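Local structure of NEDD8-conjugating enzyme UBC12 (Saccharomyces cerevisiae, 3O2U) at residues 41-46 against 133-138; 106-111 against 157-162. The protein accepts the ubiquitin-like protein Rub1 (NEDD8) from its E1 enzyme and catalyses its covalent attachment to other proteins, chiefly the cullin Cdc53. One frame throughout, in Å; residues are numbered along the deposited sequence.

Both contacts pin a loop of the ubiquitin-conjugating fold to a helix, and neither has a hydrogen bond across it; aliphatic groups meet in both, joined in contact 2 by an aromatic ring. Contact 1 (41-46 against 133-138) lies nearer the middle of the chain, where one buried isoleucine on helix 131-143 meets two partly exposed leucines beside the sheet. Contact 2 (106-111 against 157-162) lies farther out, and its burial is reversed: the loop residues are the buried ones and the helix leucines are partly exposed. It also has a side-chain hydrogen bond inside its loop, from His107 to Asn109, near the predicted active-site cysteine. Helix 131-143 is shared: it carries contact 1 and touches the loop of contact 2.

Contact 1 (41-46 against 133-138); sequences LDLPPT and SIITGL
Ile135 sets CG1 beside its backbone N (chi1 -71°), which leaves CG2 anti to that nitrogen, and Leu43, with CG anti to its own carbonyl carbon, brings CD2 up to the isoleucine. Leu43 CD2 lies 3.8 Å from Ile135 CG2 and also 3.8 Å from Ile135 CD1, so one leucine methyl touches both branches of the isoleucine, the short one at CG2 and the tip of the long one at CD1. The two side chains cross at about a right angle. Leu41 adds a looser touch, its CD2 standing 4.3 Å from Ile135 CD1. Isoleucine suits the helix position because its branching gives two separate methyls to meet. The leucines branch at CG, which puts their methyls at the end of the chain, where they can meet the isoleucine although the backbones stay apart: the closest CA atoms, of Leu43 and Thr136, are separated by 8.3 Å. Nothing polar passes between these groups. A hydrogen bond from Asp42 N to Gln132 OE1 fastens the loop to the same helix just beside them. The patch joins the linker between helix 29-39 and strand 47-51 to helix 131-143, and Leu49 of that strand touches Leu41, Leu43 and Ile135 alike, while Val47 also packs on Ile135.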
ATOM      1  N   LEU A  41      -7.526  -1.196 -13.677  1.00 19.84           N
ATOM      2  CA  LEU A  41      -7.964  -1.812 -12.418  1.00 20.60           C
ATOM      3  C   LEU A  41      -9.297  -2.546 -12.550  1.00 22.90           C
ATOM      4  O   LEU A  41     -10.189  -2.120 -13.271  1.00 22.10           O
ATOM      5  CB  LEU A  41      -8.076  -0.771 -11.302  1.00 25.36           C
ATOM      6  CG  LEU A  41      -6.776  -0.363 -10.617  1.00 26.61           C
ATOM      7  CD1 LEU A  41      -7.017   0.782  -9.605  1.00 24.28           C
ATOM      8  CD2 LEU A  41      -6.103  -1.562  -9.959  1.00 23.70           C
ATOM      9  N   ASP A  42      -9.427  -3.649 -11.829  1.00 25.24           N
ATOM     10  CA  ASP A  42     -10.661  -4.409 -11.809  1.00 28.39           C
ATOM     11  C   ASP A  42     -10.955  -4.778 -10.361  1.00 26.49           C
ATOM     12  O   ASP A  42     -10.748  -5.915  -9.950  1.00 31.57           O
ATOM     13  CB  ASP A  42     -10.502  -5.666 -12.661  1.00 35.24           C
ATOM     14  CG  ASP A  42     -11.810  -6.378 -12.898  1.00 41.00           C
ATOM     15  OD1 ASP A  42     -12.663  -5.828 -13.625  1.00 42.60           O
ATOM     16  OD2 ASP A  42     -11.977  -7.500 -12.370  1.00 52.69           O
ATOM     17  N   LEU A  43     -11.423  -3.809  -9.581  1.00 27.34           N
ATOM     18  CA  LEU A  43     -11.528  -3.984  -8.130  1.00 27.08           C
ATOM     19  C   LEU A  43     -12.798  -4.719  -7.720  1.00 28.28           C
ATOM     20  O   LEU A  43     -13.861  -4.481  -8.291  1.00 28.75           O
ATOM     21  CB  LEU A  43     -11.505  -2.621  -7.434  1.00 26.70           C
ATOM     22  CG  LEU A  43     -10.289  -1.694  -7.576  1.00 27.55           C
ATOM     23  CD1 LEU A  43     -10.623  -0.290  -7.080  1.00 27.03           C
ATOM     24  CD2 LEU A  43      -9.103  -2.250  -6.823  1.00 26.73           C
ATOM     25  N   PRO A  44     -12.699  -5.605  -6.712  1.00 29.25           N
ATOM     26  CA  PRO A  44     -13.932  -6.163  -6.150  1.00 24.24           C
ATOM     27  C   PRO A  44     -14.614  -5.123  -5.266  1.00 28.67           C
ATOM     28  O   PRO A  44     -13.979  -4.131  -4.874  1.00 21.39           O
ATOM     29  CB  PRO A  44     -13.443  -7.346  -5.304  1.00 29.39           C
ATOM     30  CG  PRO A  44     -12.017  -7.061  -4.997  1.00 22.65           C
ATOM     31  CD  PRO A  44     -11.484  -6.149  -6.076  1.00 22.37           C
ATOM     32  N   PRO A  45     -15.903  -5.335  -4.956  1.00 28.27           N
ATOM     33  CA  PRO A  45     -16.683  -4.355  -4.190  1.00 27.59           C
ATOM     34  C   PRO A  45     -16.114  -4.147  -2.787  1.00 21.44           C
ATOM     35  O   PRO A  45     -16.431  -3.156  -2.136  1.00 26.30           O
ATOM     36  CB  PRO A  45     -18.084  -4.991  -4.123  1.00 30.34           C
ATOM     37  CG  PRO A  45     -18.127  -5.933  -5.281  1.00 33.38           C
ATOM     38  CD  PRO A  45     -16.727  -6.471  -5.403  1.00 29.28           C
ATOM     39  N   THR A  46     -15.253  -5.056  -2.348  1.00 21.40           N
ATOM     40  CA  THR A  46     -14.631  -4.954  -1.035  1.00 20.86           C
ATOM     41  C   THR A  46     -13.430  -4.006  -1.010  1.00 24.66           C
ATOM     42  O   THR A  46     -12.833  -3.784   0.043  1.00 21.21           O
ATOM     43  CB  THR A  46     -14.154  -6.321  -0.569  1.00 22.38           C
ATOM     44  OG1 THR A  46     -13.492  -6.957  -1.667  1.00 23.11           O
ATOM     45  CG2 THR A  46     -15.347  -7.180  -0.129  1.00 26.07           C
ATOM     46  N   SER A 133      -2.333  -6.338  -8.587  1.00 17.40           N
ATOM     47  CA  SER A 133      -1.695  -7.394  -7.793  1.00 17.19           C
ATOM     48  C   SER A 133      -1.453  -6.951  -6.378  1.00 17.52           C
ATOM     49  O   SER A 133      -1.697  -7.697  -5.446  1.00 19.47           O
ATOM     50  CB  SER A 133      -0.353  -7.776  -8.402  1.00 22.61           C
ATOM     51  OG  SER A 133      -0.534  -8.173  -9.747  1.00 30.25           O
ATOM     52  N   ILE A 134      -0.933  -5.738  -6.213  1.00 17.60           N
ATOM     53  CA  ILE A 134      -0.682  -5.248  -4.881  1.00 14.69           C
ATOM     54  C   ILE A 134      -1.992  -5.189  -4.113  1.00 13.96           C
ATOM     55  O   ILE A 134      -2.086  -5.681  -2.984  1.00 16.43           O
ATOM     56  CB  ILE A 134      -0.018  -3.858  -4.913  1.00 16.01           C
ATOM     57  CG1 ILE A 134       1.395  -3.983  -5.517  1.00 16.52           C
ATOM     58  CG2 ILE A 134       0.022  -3.287  -3.511  1.00 16.29           C
ATOM     59  CD1 ILE A 134       1.997  -2.676  -6.038  1.00 20.86           C
ATOM     60  N   ILE A 135      -3.004  -4.596  -4.733  1.00 13.01           N
ATOM     61  CA  ILE A 135      -4.289  -4.441  -4.071  1.00 13.35           C
ATOM     62  C   ILE A 135      -4.912  -5.799  -3.719  1.00 18.97           C
ATOM     63  O   ILE A 135      -5.417  -6.003  -2.609  1.00 16.04           O
ATOM     64  CB  ILE A 135      -5.241  -3.584  -4.902  1.00 16.80           C
ATOM     65  CG1 ILE A 135      -4.749  -2.117  -4.885  1.00 14.48           C
ATOM     66  CG2 ILE A 135      -6.659  -3.698  -4.340  1.00 17.23           C
ATOM     67  CD1 ILE A 135      -5.594  -1.185  -5.738  1.00 21.34           C
ATOM     68  N   THR A 136      -4.867  -6.734  -4.658  1.00 14.95           N
ATOM     69  CA  THR A 136      -5.373  -8.061  -4.368  1.00 16.98           C
ATOM     70  C   THR A 136      -4.603  -8.688  -3.198  1.00 19.45           C
ATOM     71  O   THR A 136      -5.187  -9.366  -2.363  1.00 19.62           O
ATOM     72  CB  THR A 136      -5.275  -8.962  -5.601  1.00 18.71           C
ATOM     73  OG1 THR A 136      -6.093  -8.407  -6.638  1.00 23.58           O
ATOM     74  CG2 THR A 136      -5.760 -10.377  -5.267  1.00 21.13           C
ATOM     75  N   GLY A 137      -3.291  -8.448  -3.146  1.00 18.12           N
ATOM     76  CA  GLY A 137      -2.456  -8.941  -2.062  1.00 18.60           C
ATOM     77  C   GLY A 137      -2.825  -8.389  -0.696  1.00 20.17           C
ATOM     78  O   GLY A 137      -2.819  -9.116   0.302  1.00 21.01           O
ATOM     79  N   LEU A 138      -3.152  -7.102  -0.647  1.00 18.63           N
ATOM     80  CA  LEU A 138      -3.590  -6.464   0.598  1.00 19.01           C
ATOM     81  C   LEU A 138      -4.932  -7.066   1.041  1.00 18.48           C
ATOM     82  O   LEU A 138      -5.160  -7.329   2.209  1.00 18.65           O
ATOM     83  CB  LEU A 138      -3.694  -4.946   0.403  1.00 16.98           C
ATOM     84  CG  LEU A 138      -2.340  -4.271   0.138  1.00 19.66           C
ATOM     85  CD1 LEU A 138      -2.483  -2.773  -0.158  1.00 18.49           C
ATOM     86  CD2 LEU A 138      -1.396  -4.505   1.304  1.00 18.03           C
TER

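Contact 2 (106-111 against 157-162); sequences FHPNID and KLLCEG
Phe106 meets Leu158 with the edge of its ring: Leu158 CD1 lies near the ring plane, 3.8 Å from Phe106 CZ, and the two side chains cross at about a right angle. CG of Phe106 is anti to the backbone N (chi1 -165°), and the long ring, with CZ at its far end, spans the gap between the backbones. One residue further along the helix, Leu159 crosses Pro108 nearly perpendicularly, its CD2 touching Pro108 CG at 4.1 Å. The leucines, consecutive residues near the end of helix 153-160, suit their place because their branched side chains meet both the loop and Phe166 of helix 163-174.

Within the loop the orientation is equally defined. Pro108 CD lies 3.2 Å above one face of the His107 ring, toward its rim, and Asn109 N sits at the edge of that ring. His107 NE2 donates to Asn109 OD1 over 3.1 Å, a bent bond (140° at the hydrogen) with the donor tilted from the carbonyl plane. Asparagine fits here because its amide also offers a donor, ND2, which binds Asn146 O and Asp149 O. Proline suits the second position of the type I turn from His107 to Ile110. The His107-Pro108-Asn109 run is the HPN motif of ubiquitin-conjugating enzymes, found just ahead of the catalytic cysteine, here the predicted thioester-forming Cys117, whose backbone is hydrogen-bonded to that of Asn109.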
ATOM      1  N   PHE A 106      -5.006  -5.264  14.665  1.00 23.37           N
ATOM      2  CA  PHE A 106      -4.452  -6.488  15.231  1.00 25.52           C
ATOM      3  C   PHE A 106      -4.310  -7.523  14.120  1.00 24.09           C
ATOM      4  O   PHE A 106      -5.261  -8.217  13.791  1.00 21.44           O
ATOM      5  CB  PHE A 106      -5.394  -7.016  16.305  1.00 24.57           C
ATOM      6  CG  PHE A 106      -4.783  -8.053  17.191  1.00 22.91           C
ATOM      7  CD1 PHE A 106      -3.721  -7.730  18.026  1.00 24.20           C
ATOM      8  CD2 PHE A 106      -5.292  -9.343  17.217  1.00 25.30           C
ATOM      9  CE1 PHE A 106      -3.167  -8.678  18.858  1.00 26.17           C
ATOM     10  CE2 PHE A 106      -4.735 -10.300  18.048  1.00 23.04           C
ATOM     11  CZ  PHE A 106      -3.676  -9.970  18.865  1.00 24.55           C
ATOM     12  N   HIS A 107      -3.129  -7.594  13.521  1.00 20.11           N
ATOM     13  CA  HIS A 107      -2.900  -8.505  12.406  1.00 22.04           C
ATOM     14  C   HIS A 107      -1.438  -8.947  12.420  1.00 21.76           C
ATOM     15  O   HIS A 107      -0.540  -8.128  12.606  1.00 22.29           O
ATOM     16  CB  HIS A 107      -3.235  -7.807  11.086  1.00 22.02           C
ATOM     17  CG  HIS A 107      -3.160  -8.709   9.896  1.00 19.60           C
ATOM     18  ND1 HIS A 107      -4.278  -9.143   9.224  1.00 22.64           N
ATOM     19  CD2 HIS A 107      -2.100  -9.273   9.275  1.00 18.40           C
ATOM     20  CE1 HIS A 107      -3.911  -9.925   8.221  1.00 17.94           C
ATOM     21  NE2 HIS A 107      -2.596 -10.028   8.241  1.00 19.91           N
ATOM     22  N   PRO A 108      -1.192 -10.250  12.242  1.00 23.81           N
ATOM     23  CA  PRO A 108       0.182 -10.758  12.356  1.00 27.80           C
ATOM     24  C   PRO A 108       1.140 -10.077  11.378  1.00 29.75           C
ATOM     25  O   PRO A 108       2.322  -9.931  11.690  1.00 30.34           O
ATOM     26  CB  PRO A 108       0.048 -12.245  12.008  1.00 25.85           C
ATOM     27  CG  PRO A 108      -1.307 -12.411  11.419  1.00 27.71           C
ATOM     28  CD  PRO A 108      -2.164 -11.308  11.934  1.00 24.52           C
ATOM     29  N   ASN A 109       0.632  -9.625  10.232  1.00 23.81           N
ATOM     30  CA  ASN A 109       1.517  -9.152   9.171  1.00 28.34           C
ATOM     31  C   ASN A 109       1.652  -7.618   9.077  1.00 28.84           C
ATOM     32  O   ASN A 109       2.303  -7.095   8.170  1.00 29.01           O
ATOM     33  CB  ASN A 109       1.111  -9.791   7.835  1.00 26.82           C
ATOM     34  CG  ASN A 109       0.900 -11.306   7.955  1.00 31.48           C
ATOM     35  OD1 ASN A 109      -0.153 -11.840   7.581  1.00 34.72           O
ATOM     36  ND2 ASN A 109       1.902 -12.002   8.478  1.00 30.96           N
ATOM     37  N   ILE A 110       1.080  -6.907  10.049  1.00 23.40           N
ATOM     38  CA  ILE A 110       1.146  -5.444  10.090  1.00 21.10           C
ATOM     39  C   ILE A 110       1.586  -4.987  11.480  1.00 24.08           C
ATOM     40  O   ILE A 110       1.035  -5.445  12.480  1.00 23.82           O
ATOM     41  CB  ILE A 110      -0.228  -4.814   9.729  1.00 22.20           C
ATOM     42  CG1 ILE A 110      -0.745  -5.438   8.432  1.00 21.43           C
ATOM     43  CG2 ILE A 110      -0.116  -3.278   9.613  1.00 18.75           C
ATOM     44  CD1 ILE A 110      -2.174  -5.122   8.112  1.00 22.85           C
ATOM     45  N   ASP A 111       2.593  -4.120  11.557  1.00 23.29           N
ATOM     46  CA  ASP A 111       3.065  -3.663  12.863  1.00 26.79           C
ATOM     47  C   ASP A 111       2.383  -2.368  13.290  1.00 27.95           C
ATOM     48  O   ASP A 111       1.593  -1.792  12.546  1.00 25.59           O
ATOM     49  CB  ASP A 111       4.600  -3.556  12.925  1.00 28.17           C
ATOM     50  CG  ASP A 111       5.154  -2.440  12.062  1.00 32.56           C
ATOM     51  OD1 ASP A 111       4.397  -1.498  11.728  1.00 28.07           O
ATOM     52  OD2 ASP A 111       6.361  -2.506  11.733  1.00 36.48           O
ATOM     53  N   LYS A 157       0.745 -15.077  17.727  1.00 42.64           N
ATOM     54  CA  LYS A 157       0.511 -16.070  18.776  1.00 41.57           C
ATOM     55  C   LYS A 157      -0.946 -16.490  18.852  1.00 42.75           C
ATOM     56  O   LYS A 157      -1.247 -17.679  18.896  1.00 45.25           O
ATOM     57  CB  LYS A 157       0.954 -15.544  20.142  1.00 43.84           C
ATOM     58  CG  LYS A 157       2.456 -15.409  20.302  1.00 47.80           C
ATOM     59  CD  LYS A 157       2.801 -14.726  21.624  1.00 52.91           C
ATOM     60  CE  LYS A 157       4.290 -14.414  21.728  1.00 51.80           C
ATOM     61  NZ  LYS A 157       4.554 -13.331  22.720  1.00 52.89           N
ATOM     62  N   LEU A 158      -1.847 -15.513  18.873  1.00 40.31           N
ATOM     63  CA  LEU A 158      -3.278 -15.790  19.012  1.00 40.50           C
ATOM     64  C   LEU A 158      -3.858 -16.588  17.851  1.00 44.34           C
ATOM     65  O   LEU A 158      -4.790 -17.377  18.027  1.00 46.58           O
ATOM     66  CB  LEU A 158      -4.062 -14.492  19.154  1.00 40.50           C
ATOM     67  CG  LEU A 158      -4.625 -14.193  20.536  1.00 44.55           C
ATOM     68  CD1 LEU A 158      -3.895 -13.010  21.170  1.00 42.75           C
ATOM     69  CD2 LEU A 158      -6.105 -13.916  20.427  1.00 45.29           C
ATOM     70  N   LEU A 159      -3.322 -16.358  16.658  1.00 44.61           N
ATOM     71  CA  LEU A 159      -3.808 -17.029  15.466  1.00 42.82           C
ATOM     72  C   LEU A 159      -3.465 -18.510  15.577  1.00 45.28           C
ATOM     73  O   LEU A 159      -4.257 -19.375  15.205  1.00 48.35           O
ATOM     74  CB  LEU A 159      -3.182 -16.403  14.217  1.00 37.62           C
ATOM     75  CG  LEU A 159      -3.696 -16.878  12.850  1.00 37.39           C
ATOM     76  CD1 LEU A 159      -5.220 -16.859  12.792  1.00 34.61           C
ATOM     77  CD2 LEU A 159      -3.093 -16.035  11.742  1.00 36.83           C
ATOM     78  N   CYS A 160      -2.284 -18.795  16.116  1.00 45.12           N
ATOM     79  CA  CYS A 160      -1.882 -20.167  16.394  1.00 49.23           C
ATOM     80  C   CYS A 160      -2.735 -20.793  17.499  1.00 52.04           C
ATOM     81  O   CYS A 160      -3.037 -21.983  17.457  1.00 52.94           O
ATOM     82  CB  CYS A 160      -0.404 -20.226  16.773  1.00 49.24           C
ATOM     83  SG  CYS A 160       0.707 -19.633  15.475  1.00 61.03           S
ATOM     84  N   GLU A 161      -3.127 -19.980  18.478  1.00 56.83           N
ATOM     85  CA  GLU A 161      -3.926 -20.445  19.613  1.00 55.24           C
ATOM     86  C   GLU A 161      -5.373 -20.795  19.263  1.00 53.06           C
ATOM     87  O   GLU A 161      -6.192 -21.024  20.157  1.00 61.18           O
ATOM     88  CB  GLU A 161      -3.938 -19.391  20.724  1.00 57.78           C
ATOM     89  CG  GLU A 161      -2.916 -19.600  21.826  1.00 58.16           C
ATOM     90  CD  GLU A 161      -3.044 -18.551  22.917  1.00 62.79           C
ATOM     91  OE1 GLU A 161      -4.176 -18.065  23.132  1.00 55.59           O
ATOM     92  OE2 GLU A 161      -2.021 -18.207  23.551  1.00 61.40           O
ATOM     93  N   GLY A 162      -5.701 -20.826  17.978  1.00 51.74           N
ATOM     94  CA  GLY A 162      -7.042 -21.202  17.570  1.00 50.02           C
ATOM     95  C   GLY A 162      -7.863 -20.088  16.955  1.00 51.75           C
ATOM     96  O   GLY A 162      -7.517 -18.909  17.047  1.00 51.71           O
TER